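Local coordinates for protein tryptophanyl-tRNA synthetase (Cryptosporidium parvum Iowa II, PDB 3HV0) that probably catalyses the ATP-dependent attachment of L-tryptophan to tRNA(Trp), as a class I aminoacyl-tRNA synthetase, this chain holding the catalytic part of a longer protein, at residues Leu169-Lys174 against Phe197-Ala202; Ile175-Ile180 against Gly193-Pro198; Arg235-Val240 against Leu247-Ile252. All blocks are in the same frame, centred on the assembly; numbering follows the deposited sequence.

Contact 1 of 3, residues Leu169-Lys174 against Phe197-Ala202; sequences LRIEKK and FPAVQA. With TRP (tryptophan), chain C.
Ile171 and Glu172 bring their side chains against the methyl groups of Ala199 and Ala202, and the contact between the two helices is wholly a matter of packing. In the apolar part, the branches of Ile171 divide the work. Its CG2 lies 4.0 Å from Ala199 CB, while CD1, at the end of the longer branch, reaches Ala202 CB at 3.8 Å. CG1 stands beside the backbone N (chi1 -65°), and the near-extended chi2 then carries CD1 out to Ala202. Small residues suit the 197-202 face because a methyl keeps the backbone close: the CA atoms of Ile171 and Ala199 are 6.0 Å apart, and the short helix axes approach to 9.0 Å at an angle of 131°.

Glu172 packs through its aliphatic CG, 3.6 Å from Ala199 CB, and its carboxylate oxygen OE2 also lies beside that methyl, at 3.7 Å. Val192 of the second subunit packs on Glu172 as well, and Lys173 reaches across to backbone oxygens of Phe120 and Lys123 of that subunit.

Ligand contact comes from the far side of helix 192-202, where Gln201 CG is 3.6 Å from NE1 of the bound tryptophan. Tyr78 and Glu118 also bind this ligand by hydrogen bonds. Helix 192-202 thus turns its alanines to helix 157-174 and Gln201 to the tryptophan pocket of the class I synthetase catalytic domain.

Contact 2 of 3, residues Ile175-Ile180 against Gly193-Pro198; sequences ISCSQI and GKFAFP
Phe195 lies obliquely against Ile180 and Cys177, a sulfur-aromatic contact joined to aliphatic packing where helix 177-184 meets helix 192-202. The Phe195 side chain leaves its helix with CG anti to the carbonyl carbon (chi1 -70°), which carries the CD1-CE1 side of the ring over to the other segment. Ile180 crosses that side at a slant: its CG2 is 3.2 Å from Phe195 CD1, a tight fit, and 3.6 Å from Phe195 CE1. Cys177 approaches from the preceding turn. Its SG sits 4.8 Å from the Phe195 ring centroid, 44° off the ring normal, an oblique approach. A branched aliphatic and a polarisable sulfur both suit a buried aromatic.

Phe186 adds an edge-to-face ring to Phe195, and the dimer interface lies alongside: Cys177 of the second subunit also packs on Phe195, and Phe195 of that subunit on Cys177.

The helix that carries Cys177 and Ile180 starts with a capping box, for which serine and glutamine are apt. Gln179 N donates to Ser176 OG at 2.7 Å, and Ser176 N returns a bond to Gln179 OE1 at 3.1 Å, from 54° out of the amide carbonyl plane.

Contact 3 of 3, residues Arg235-Val240 against Leu247-Ile252; sequences RMVRDV and LKPSSI
The backbone oxygen of Arg238 accepts a hydrogen bond from the ammonium group of Lys248, with NZ 2.9 Å from O. The donor stands well above the carbonyl plane. This oxygen belongs to the last turn of helix 231-240, and a positive charge there would probably interact well with the negative end of the helix dipole. Lysine fits because its chain is long enough to come from the facing loop: it runs extended as far as CE and then bends at its end (chi4 -93°), which brings NZ back to the helix.

Arg238 answers with a bond in the other direction. Its NH1 donates to Pro249 O at 3.1 Å, nearly straight at 167°, and the acceptor lies at the guanidinium edge, in its plane. The arginine chain slides past Pro249 in the opposite sense, with its CG 3.8 Å from the proline CD, and crosses Lys248 at about a right angle, so that Lys248 CB and CD sit over one guanidinium face. Arg238 NH2 and Lys248 NZ are 4.4 Å apart; the salt bridge from Arg238 NH2 to Asp61 probably offsets this repulsion. The bond to Pro249 O at NH1 and the bridge to Asp61 at NH2 probably limit rotation of the guanidinium.

Beneath these polar groups, Val237 CG1 meets Pro249 CG at 3.4 Å, a close apolar contact between two compact side chains.

The contact belongs to the beta-alpha-beta unit of strand 222-227, helix 231-240 and strand 250-254. Pro249 leads into the last strand, whose Ser250 and Ile252 bond by backbone to strand 222-227 and whose Ser251 bonds to Arg60 of strand 56-60. Met236 and Val237 of helix 231-240 also pack against Ala202 of helix 192-202, Val237 thus touching both neighbours.

Overall arrangement
Contacts 1 and 2 have centres about 8 Å apart and share Phe197 and Pro198 on helix 192-202, whose earlier residues meet helix 177-184 and whose later ones meet helix 157-174, the two helices that precede it in the chain. Contact 3 follows later in the chain, its centre about 12 Å from that of contact 1 and about 16 Å from that of contact 2. Helix 231-240 joins it to both, packing on helix 192-202 and, through Val240, on Ile175. Contacts 1 and 2 also face the second subunit, whereas contact 3 ties the helical layer to the mixed sheet. Together they connect dimer interface, tryptophan pocket and sheet within the catalytic domain.

Contact 1 of 3, residues Leu169-Lys174 against Phe197-Ala202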
loop_
_atom_site.group_PDB
_atom_site.type_symbol
_atom_site.label_atom_id
_atom_site.label_comp_id
_atom_site.label_asym_id
_atom_site.label_seq_id
_atom_site.Cartn_x
_atom_site.Cartn_y
_atom_site.Cartn_z
ATOM N N LEU A 169 -7.255 1.280 0.074
ATOM C CA LEU A 169 -7.848 0.308 0.997
ATOM C C LEU A 169 -9.354 0.092 0.756
ATOM O O LEU A 169 -9.852 -1.038 0.837
ATOM C CB LEU A 169 -7.581 0.742 2.446
ATOM C CG LEU A 169 -6.142 0.552 2.949
ATOM C CD1 LEU A 169 -5.938 1.265 4.281
ATOM C CD2 LEU A 169 -5.790 -0.946 3.073
ATOM N N ARG A 170 -10.068 1.180 0.468
ATOM C CA ARG A 170 -11.503 1.143 0.183
ATOM C C ARG A 170 -11.838 0.429 -1.124
ATOM O O ARG A 170 -12.833 -0.283 -1.219
ATOM C CB ARG A 170 -12.059 2.559 0.121
ATOM C CG ARG A 170 -12.213 3.208 1.465
ATOM C CD ARG A 170 -12.506 4.699 1.319
ATOM N NE ARG A 170 -12.511 5.388 2.618
ATOM C CZ ARG A 170 -11.837 6.507 2.906
ATOM N NH1 ARG A 170 -11.096 7.110 2.005
ATOM N NH2 ARG A 170 -11.915 7.036 4.117
ATOM N N ILE A 171 -11.016 0.622 -2.136
ATOM C CA ILE A 171 -11.145 -0.126 -3.391
ATOM C C ILE A 171 -10.814 -1.612 -3.184
ATOM O O ILE A 171 -11.488 -2.477 -3.701
ATOM C CB ILE A 171 -10.204 0.434 -4.468
ATOM C CG1 ILE A 171 -10.607 1.867 -4.853
ATOM C CG2 ILE A 171 -10.209 -0.475 -5.701
ATOM C CD1 ILE A 171 -9.492 2.643 -5.515
ATOM N N GLU A 172 -9.771 -1.898 -2.420
ATOM C CA GLU A 172 -9.312 -3.278 -2.234
ATOM C C GLU A 172 -10.324 -4.137 -1.510
ATOM O O GLU A 172 -10.509 -5.306 -1.853
ATOM C CB GLU A 172 -7.965 -3.299 -1.518
ATOM C CG GLU A 172 -6.868 -2.881 -2.443
ATOM C CD GLU A 172 -5.510 -2.809 -1.806
ATOM O OE1 GLU A 172 -5.373 -2.953 -0.569
ATOM O OE2 GLU A 172 -4.555 -2.579 -2.593
ATOM N N LYS A 173 -11.025 -3.538 -0.551
ATOM C CA LYS A 173 -12.024 -4.259 0.242
ATOM C C LYS A 173 -13.233 -4.672 -0.596
ATOM O O LYS A 173 -13.938 -5.616 -0.244
ATOM C CB LYS A 173 -12.490 -3.377 1.397
ATOM C CG LYS A 173 -13.202 -4.109 2.505
ATOM C CD LYS A 173 -13.564 -3.119 3.587
ATOM C CE LYS A 173 -14.391 -3.736 4.682
ATOM N NZ LYS A 173 -14.450 -2.794 5.828
ATOM N N LYS A 174 -13.449 -3.967 -1.703
ATOM C CA LYS A 174 -14.588 -4.212 -2.580
ATOM C C LYS A 174 -14.273 -5.114 -3.783
ATOM O O LYS A 174 -15.197 -5.491 -4.505
ATOM C CB LYS A 174 -15.157 -2.885 -3.091
ATOM C CG LYS A 174 -15.760 -2.007 -2.023
ATOM C CD LYS A 174 -17.030 -2.612 -1.450
ATOM C CE LYS A 174 -17.656 -1.735 -0.379
ATOM N NZ LYS A 174 -18.939 -2.323 0.077
ATOM N N PHE A 197 -1.490 -3.677 -6.992
ATOM C CA PHE A 197 -1.229 -2.400 -7.660
ATOM C C PHE A 197 -2.436 -1.723 -8.345
ATOM O O PHE A 197 -2.531 -0.502 -8.360
ATOM C CB PHE A 197 -0.060 -2.474 -8.677
ATOM C CG PHE A 197 0.080 -1.196 -9.479
ATOM C CD1 PHE A 197 0.534 -0.038 -8.861
ATOM C CD2 PHE A 197 -0.377 -1.120 -10.797
ATOM C CE1 PHE A 197 0.578 1.164 -9.558
ATOM C CE2 PHE A 197 -0.335 0.082 -11.499
ATOM C CZ PHE A 197 0.141 1.221 -10.882
ATOM N N PRO A 198 -3.347 -2.497 -8.941
ATOM C CA PRO A 198 -4.462 -1.846 -9.610
ATOM C C PRO A 198 -5.190 -0.785 -8.772
ATOM O O PRO A 198 -5.536 0.306 -9.295
ATOM C CB PRO A 198 -5.370 -3.006 -9.935
ATOM C CG PRO A 198 -4.460 -4.127 -10.175
ATOM C CD PRO A 198 -3.321 -3.946 -9.227
ATOM N N ALA A 199 -5.386 -1.058 -7.485
ATOM C CA ALA A 199 -6.030 -0.064 -6.608
ATOM C C ALA A 199 -5.207 1.225 -6.525
ATOM O O ALA A 199 -5.758 2.321 -6.465
ATOM C CB ALA A 199 -6.256 -0.612 -5.235
ATOM N N VAL A 200 -3.883 1.089 -6.539
ATOM C CA VAL A 200 -2.991 2.263 -6.524
ATOM C C VAL A 200 -3.199 3.146 -7.741
ATOM O O VAL A 200 -3.207 4.368 -7.623
ATOM C CB VAL A 200 -1.513 1.862 -6.412
ATOM C CG1 VAL A 200 -0.610 3.086 -6.333
ATOM C CG2 VAL A 200 -1.307 0.999 -5.195
ATOM N N GLN A 201 -3.407 2.533 -8.901
ATOM C CA GLN A 201 -3.665 3.303 -10.115
ATOM C C GLN A 201 -5.077 3.811 -10.207
ATOM O O GLN A 201 -5.322 4.827 -10.833
ATOM C CB GLN A 201 -3.403 2.474 -11.349
ATOM C CG GLN A 201 -3.578 3.266 -12.618
ATOM C CD GLN A 201 -2.713 2.823 -13.730
ATOM O OE1 GLN A 201 -3.087 2.953 -14.876
ATOM N NE2 GLN A 201 -1.560 2.288 -13.417
ATOM N N ALA A 202 -6.015 3.063 -9.641
ATOM C CA ALA A 202 -7.411 3.476 -9.601
ATOM C C ALA A 202 -7.611 4.729 -8.744
ATOM O O ALA A 202 -8.296 5.649 -9.154
ATOM C CB ALA A 202 -8.264 2.353 -9.091
HETATM N N TRP C . 0.643 2.215 -15.486
HETATM C CA TRP C . 0.634 3.239 -16.573
HETATM C C TRP C . 1.694 2.902 -17.611
HETATM O O TRP C . 2.640 2.149 -17.316
HETATM C CB TRP C . 0.838 4.668 -16.032
HETATM C CG TRP C . -0.428 5.315 -15.524
HETATM C CD1 TRP C . -0.789 5.511 -14.212
HETATM C CD2 TRP C . -1.495 5.870 -16.310
HETATM N NE1 TRP C . -1.999 6.145 -14.142
HETATM C CE2 TRP C . -2.462 6.365 -15.412
HETATM C CE3 TRP C . -1.724 5.995 -17.677
HETATM C CZ2 TRP C . -3.639 6.974 -15.842
HETATM C CZ3 TRP C . -2.895 6.597 -18.100
HETATM C CH2 TRP C . -3.846 7.070 -17.180
HETATM O OXT TRP C . 1.592 3.380 -18.756
#

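Contact 2 of 3, residues Ile175-Ile180 against Gly193-Pro198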
loop_
_atom_site.group_PDB
_atom_site.type_symbol
_atom_site.label_atom_id
_atom_site.label_comp_id
_atom_site.label_asym_id
_atom_site.label_seq_id
_atom_site.Cartn_x
_atom_site.Cartn_y
_atom_site.Cartn_z
ATOM N N ILE A 175 -13.006 -5.453 -4.012
ATOM C CA ILE A 175 -12.654 -6.338 -5.131
ATOM C C ILE A 175 -12.094 -7.688 -4.675
ATOM O O ILE A 175 -11.197 -7.746 -3.856
ATOM C CB ILE A 175 -11.639 -5.694 -6.088
ATOM C CG1 ILE A 175 -12.298 -4.588 -6.906
ATOM C CG2 ILE A 175 -11.110 -6.713 -7.078
ATOM C CD1 ILE A 175 -12.121 -3.220 -6.345
ATOM N N SER A 176 -12.626 -8.764 -5.238
ATOM C CA SER A 176 -12.122 -10.098 -4.963
ATOM C C SER A 176 -10.809 -10.319 -5.698
ATOM O O SER A 176 -10.554 -9.709 -6.729
ATOM C CB SER A 176 -13.132 -11.158 -5.391
ATOM O OG SER A 176 -13.191 -11.251 -6.802
ATOM N N CYS A 177 -9.980 -11.198 -5.154
ATOM C CA CYS A 177 -8.772 -11.635 -5.833
ATOM C C CYS A 177 -9.127 -12.231 -7.188
ATOM O O CYS A 177 -8.429 -12.016 -8.164
ATOM C CB CYS A 177 -8.027 -12.658 -4.970
ATOM S SG CYS A 177 -6.844 -13.706 -5.856
ATOM N N SER A 178 -10.227 -12.977 -7.239
ATOM C CA SER A 178 -10.688 -13.594 -8.477
ATOM C C SER A 178 -11.101 -12.549 -9.508
ATOM O O SER A 178 -10.936 -12.769 -10.697
ATOM C CB SER A 178 -11.855 -14.538 -8.201
ATOM O OG SER A 178 -12.953 -13.843 -7.646
ATOM N N GLN A 179 -11.654 -11.424 -9.056
ATOM C CA GLN A 179 -11.983 -10.323 -9.957
ATOM C C GLN A 179 -10.718 -9.712 -10.586
ATOM O O GLN A 179 -10.720 -9.362 -11.765
ATOM C CB GLN A 179 -12.779 -9.230 -9.238
ATOM C CG GLN A 179 -14.270 -9.224 -9.536
ATOM C CD GLN A 179 -15.121 -9.150 -8.280
ATOM O OE1 GLN A 179 -14.862 -8.354 -7.367
ATOM N NE2 GLN A 179 -16.142 -10.002 -8.218
ATOM N N ILE A 180 -9.645 -9.594 -9.812
ATOM C CA ILE A 180 -8.374 -9.156 -10.374
ATOM C C ILE A 180 -7.888 -10.110 -11.458
ATOM O O ILE A 180 -7.546 -9.670 -12.547
ATOM C CB ILE A 180 -7.263 -9.023 -9.309
ATOM C CG1 ILE A 180 -7.179 -7.586 -8.789
ATOM C CG2 ILE A 180 -5.892 -9.334 -9.911
ATOM C CD1 ILE A 180 -8.439 -7.040 -8.229
ATOM N N GLY A 193 2.387 -8.481 -5.271
ATOM C CA GLY A 193 2.497 -7.094 -5.676
ATOM C C GLY A 193 1.679 -6.735 -6.907
ATOM O O GLY A 193 1.138 -5.618 -7.011
ATOM N N LYS A 194 1.583 -7.672 -7.850
ATOM C CA LYS A 194 0.824 -7.434 -9.084
ATOM C C LYS A 194 -0.669 -7.326 -8.791
ATOM O O LYS A 194 -1.378 -6.486 -9.357
ATOM C CB LYS A 194 1.105 -8.538 -10.116
ATOM C CG LYS A 194 2.552 -8.507 -10.663
ATOM C CD LYS A 194 2.795 -9.519 -11.777
ATOM C CE LYS A 194 4.180 -9.364 -12.396
ATOM N NZ LYS A 194 4.700 -10.654 -12.961
ATOM N N PHE A 195 -1.143 -8.173 -7.881
ATOM C CA PHE A 195 -2.529 -8.098 -7.418
ATOM C C PHE A 195 -2.841 -6.805 -6.668
ATOM O O PHE A 195 -3.960 -6.295 -6.781
ATOM C CB PHE A 195 -2.860 -9.298 -6.537
ATOM C CG PHE A 195 -2.929 -10.579 -7.289
ATOM C CD1 PHE A 195 -4.130 -11.020 -7.800
ATOM C CD2 PHE A 195 -1.787 -11.337 -7.512
ATOM C CE1 PHE A 195 -4.198 -12.197 -8.511
ATOM C CE2 PHE A 195 -1.847 -12.508 -8.220
ATOM C CZ PHE A 195 -3.055 -12.946 -8.717
ATOM N N ALA A 196 -1.863 -6.274 -5.922
ATOM C CA ALA A 196 -2.084 -5.090 -5.057
ATOM C C ALA A 196 -2.023 -3.729 -5.769
ATOM O O ALA A 196 -2.437 -2.735 -5.175
ATOM C CB ALA A 196 -1.106 -5.084 -3.886
ATOM N N PHE A 197 -1.490 -3.677 -6.992
ATOM C CA PHE A 197 -1.229 -2.400 -7.660
ATOM C C PHE A 197 -2.436 -1.723 -8.345
ATOM O O PHE A 197 -2.531 -0.502 -8.360
ATOM C CB PHE A 197 -0.060 -2.474 -8.677
ATOM C CG PHE A 197 0.080 -1.196 -9.479
ATOM C CD1 PHE A 197 0.534 -0.038 -8.861
ATOM C CD2 PHE A 197 -0.377 -1.120 -10.797
ATOM C CE1 PHE A 197 0.578 1.164 -9.558
ATOM C CE2 PHE A 197 -0.335 0.082 -11.499
ATOM C CZ PHE A 197 0.141 1.221 -10.882
ATOM N N PRO A 198 -3.347 -2.497 -8.941
ATOM C CA PRO A 198 -4.462 -1.846 -9.610
ATOM C C PRO A 198 -5.190 -0.785 -8.772
ATOM O O PRO A 198 -5.536 0.306 -9.295
ATOM C CB PRO A 198 -5.370 -3.006 -9.935
ATOM C CG PRO A 198 -4.460 -4.127 -10.175
ATOM C CD PRO A 198 -3.321 -3.946 -9.227
#

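Contact 3 of 3, residues Arg235-Val240 against Leu247-Ile252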
loop_
_atom_site.group_PDB
_atom_site.type_symbol
_atom_site.label_atom_id
_atom_site.label_comp_id
_atom_site.label_asym_id
_atom_site.label_seq_id
_atom_site.Cartn_x
_atom_site.Cartn_y
_atom_site.Cartn_z
ATOM N N ARG A 235 -12.020 0.345 -15.939
ATOM C CA ARG A 235 -13.211 -0.491 -15.974
ATOM C C ARG A 235 -13.500 -0.904 -14.535
ATOM O O ARG A 235 -14.613 -0.780 -14.060
ATOM C CB ARG A 235 -12.970 -1.727 -16.843
ATOM C CG ARG A 235 -14.167 -2.180 -17.647
ATOM C CD ARG A 235 -13.750 -3.196 -18.699
ATOM N NE ARG A 235 -13.651 -4.547 -18.121
ATOM C CZ ARG A 235 -12.683 -5.437 -18.375
ATOM N NH1 ARG A 235 -11.666 -5.147 -19.200
ATOM N NH2 ARG A 235 -12.738 -6.635 -17.782
ATOM N N MET A 236 -12.468 -1.384 -13.845
ATOM C CA MET A 236 -12.586 -1.857 -12.462
ATOM C C MET A 236 -13.067 -0.749 -11.502
ATOM O O MET A 236 -14.028 -0.921 -10.770
ATOM C CB MET A 236 -11.229 -2.395 -12.000
ATOM C CG MET A 236 -11.158 -2.788 -10.532
ATOM S SD MET A 236 -9.466 -2.703 -9.946
ATOM C CE MET A 236 -9.129 -0.937 -10.156
ATOM N N VAL A 237 -12.396 0.391 -11.533
ATOM C CA VAL A 237 -12.736 1.497 -10.659
ATOM C C VAL A 237 -14.141 2.081 -10.946
ATOM O O VAL A 237 -14.795 2.576 -10.038
ATOM C CB VAL A 237 -11.661 2.605 -10.707
ATOM C CG1 VAL A 237 -12.057 3.700 -11.695
ATOM C CG2 VAL A 237 -11.459 3.185 -9.319
ATOM N N ARG A 238 -14.616 2.006 -12.180
ATOM C CA ARG A 238 -15.998 2.428 -12.475
ATOM C C ARG A 238 -17.037 1.475 -11.875
ATOM O O ARG A 238 -18.164 1.867 -11.585
ATOM C CB ARG A 238 -16.233 2.560 -13.988
ATOM C CG ARG A 238 -15.745 3.877 -14.560
ATOM C CD ARG A 238 -15.873 3.928 -16.080
ATOM N NE ARG A 238 -17.252 3.747 -16.527
ATOM C CZ ARG A 238 -18.140 4.724 -16.712
ATOM N NH1 ARG A 238 -17.826 5.998 -16.493
ATOM N NH2 ARG A 238 -19.364 4.425 -17.121
ATOM N N ASP A 239 -16.661 0.219 -11.717
ATOM C CA ASP A 239 -17.518 -0.746 -11.081
ATOM C C ASP A 239 -17.554 -0.566 -9.566
ATOM O O ASP A 239 -18.580 -0.871 -8.960
ATOM C CB ASP A 239 -17.082 -2.176 -11.428
ATOM C CG ASP A 239 -17.671 -2.664 -12.741
ATOM O OD1 ASP A 239 -17.625 -1.926 -13.748
ATOM O OD2 ASP A 239 -18.195 -3.801 -12.756
ATOM N N VAL A 240 -16.466 -0.102 -8.944
ATOM C CA VAL A 240 -16.466 0.067 -7.474
ATOM C C VAL A 240 -16.974 1.435 -7.004
ATOM O O VAL A 240 -17.469 1.539 -5.879
ATOM C CB VAL A 240 -15.088 -0.242 -6.815
ATOM C CG1 VAL A 240 -14.689 -1.654 -7.098
ATOM C CG2 VAL A 240 -14.032 0.686 -7.312
ATOM N N LEU A 247 -18.153 9.128 -7.455
ATOM C CA LEU A 247 -18.454 9.284 -8.873
ATOM C C LEU A 247 -17.616 8.325 -9.703
ATOM O O LEU A 247 -16.454 8.056 -9.370
ATOM C CB LEU A 247 -18.166 10.704 -9.344
ATOM C CG LEU A 247 -19.021 11.807 -8.749
ATOM C CD1 LEU A 247 -18.644 13.126 -9.400
ATOM C CD2 LEU A 247 -20.494 11.503 -8.947
ATOM N N LYS A 248 -18.221 7.808 -10.773
ATOM C CA LYS A 248 -17.506 7.034 -11.777
ATOM C C LYS A 248 -16.625 7.999 -12.562
ATOM O O LYS A 248 -17.124 9.034 -13.037
ATOM C CB LYS A 248 -18.490 6.376 -12.733
ATOM C CG LYS A 248 -19.291 5.211 -12.172
ATOM C CD LYS A 248 -20.302 4.765 -13.218
ATOM C CE LYS A 248 -21.037 3.486 -12.829
ATOM N NZ LYS A 248 -20.334 2.279 -13.395
ATOM N N PRO A 249 -15.322 7.692 -12.697
ATOM C CA PRO A 249 -14.484 8.540 -13.537
ATOM C C PRO A 249 -14.779 8.289 -15.016
ATOM O O PRO A 249 -15.137 7.182 -15.410
ATOM C CB PRO A 249 -13.078 8.078 -13.198
ATOM C CG PRO A 249 -13.234 6.663 -12.885
ATOM C CD PRO A 249 -14.560 6.540 -12.184
ATOM N N SER A 250 -14.683 9.339 -15.809
ATOM C CA SER A 250 -14.812 9.235 -17.252
ATOM C C SER A 250 -13.439 9.065 -17.888
ATOM O O SER A 250 -12.440 9.443 -17.300
ATOM C CB SER A 250 -15.436 10.507 -17.794
ATOM O OG SER A 250 -16.625 10.747 -17.092
ATOM N N SER A 251 -13.407 8.556 -19.113
ATOM C CA SER A 251 -12.163 8.403 -19.804
ATOM C C SER A 251 -12.290 8.676 -21.286
ATOM O O SER A 251 -13.360 8.575 -21.835
ATOM C CB SER A 251 -11.566 7.005 -19.545
ATOM O OG SER A 251 -12.542 5.997 -19.599
ATOM N N ILE A 252 -11.173 9.064 -21.892
ATOM C CA ILE A 252 -11.036 9.241 -23.319
ATOM C C ILE A 252 -9.724 8.560 -23.737
ATOM O O ILE A 252 -8.684 8.814 -23.141
ATOM C CB ILE A 252 -11.077 10.746 -23.696
ATOM C CG1 ILE A 252 -11.087 10.923 -25.210
ATOM C CG2 ILE A 252 -9.937 11.506 -23.062
ATOM C CD1 ILE A 252 -11.849 12.220 -25.655
#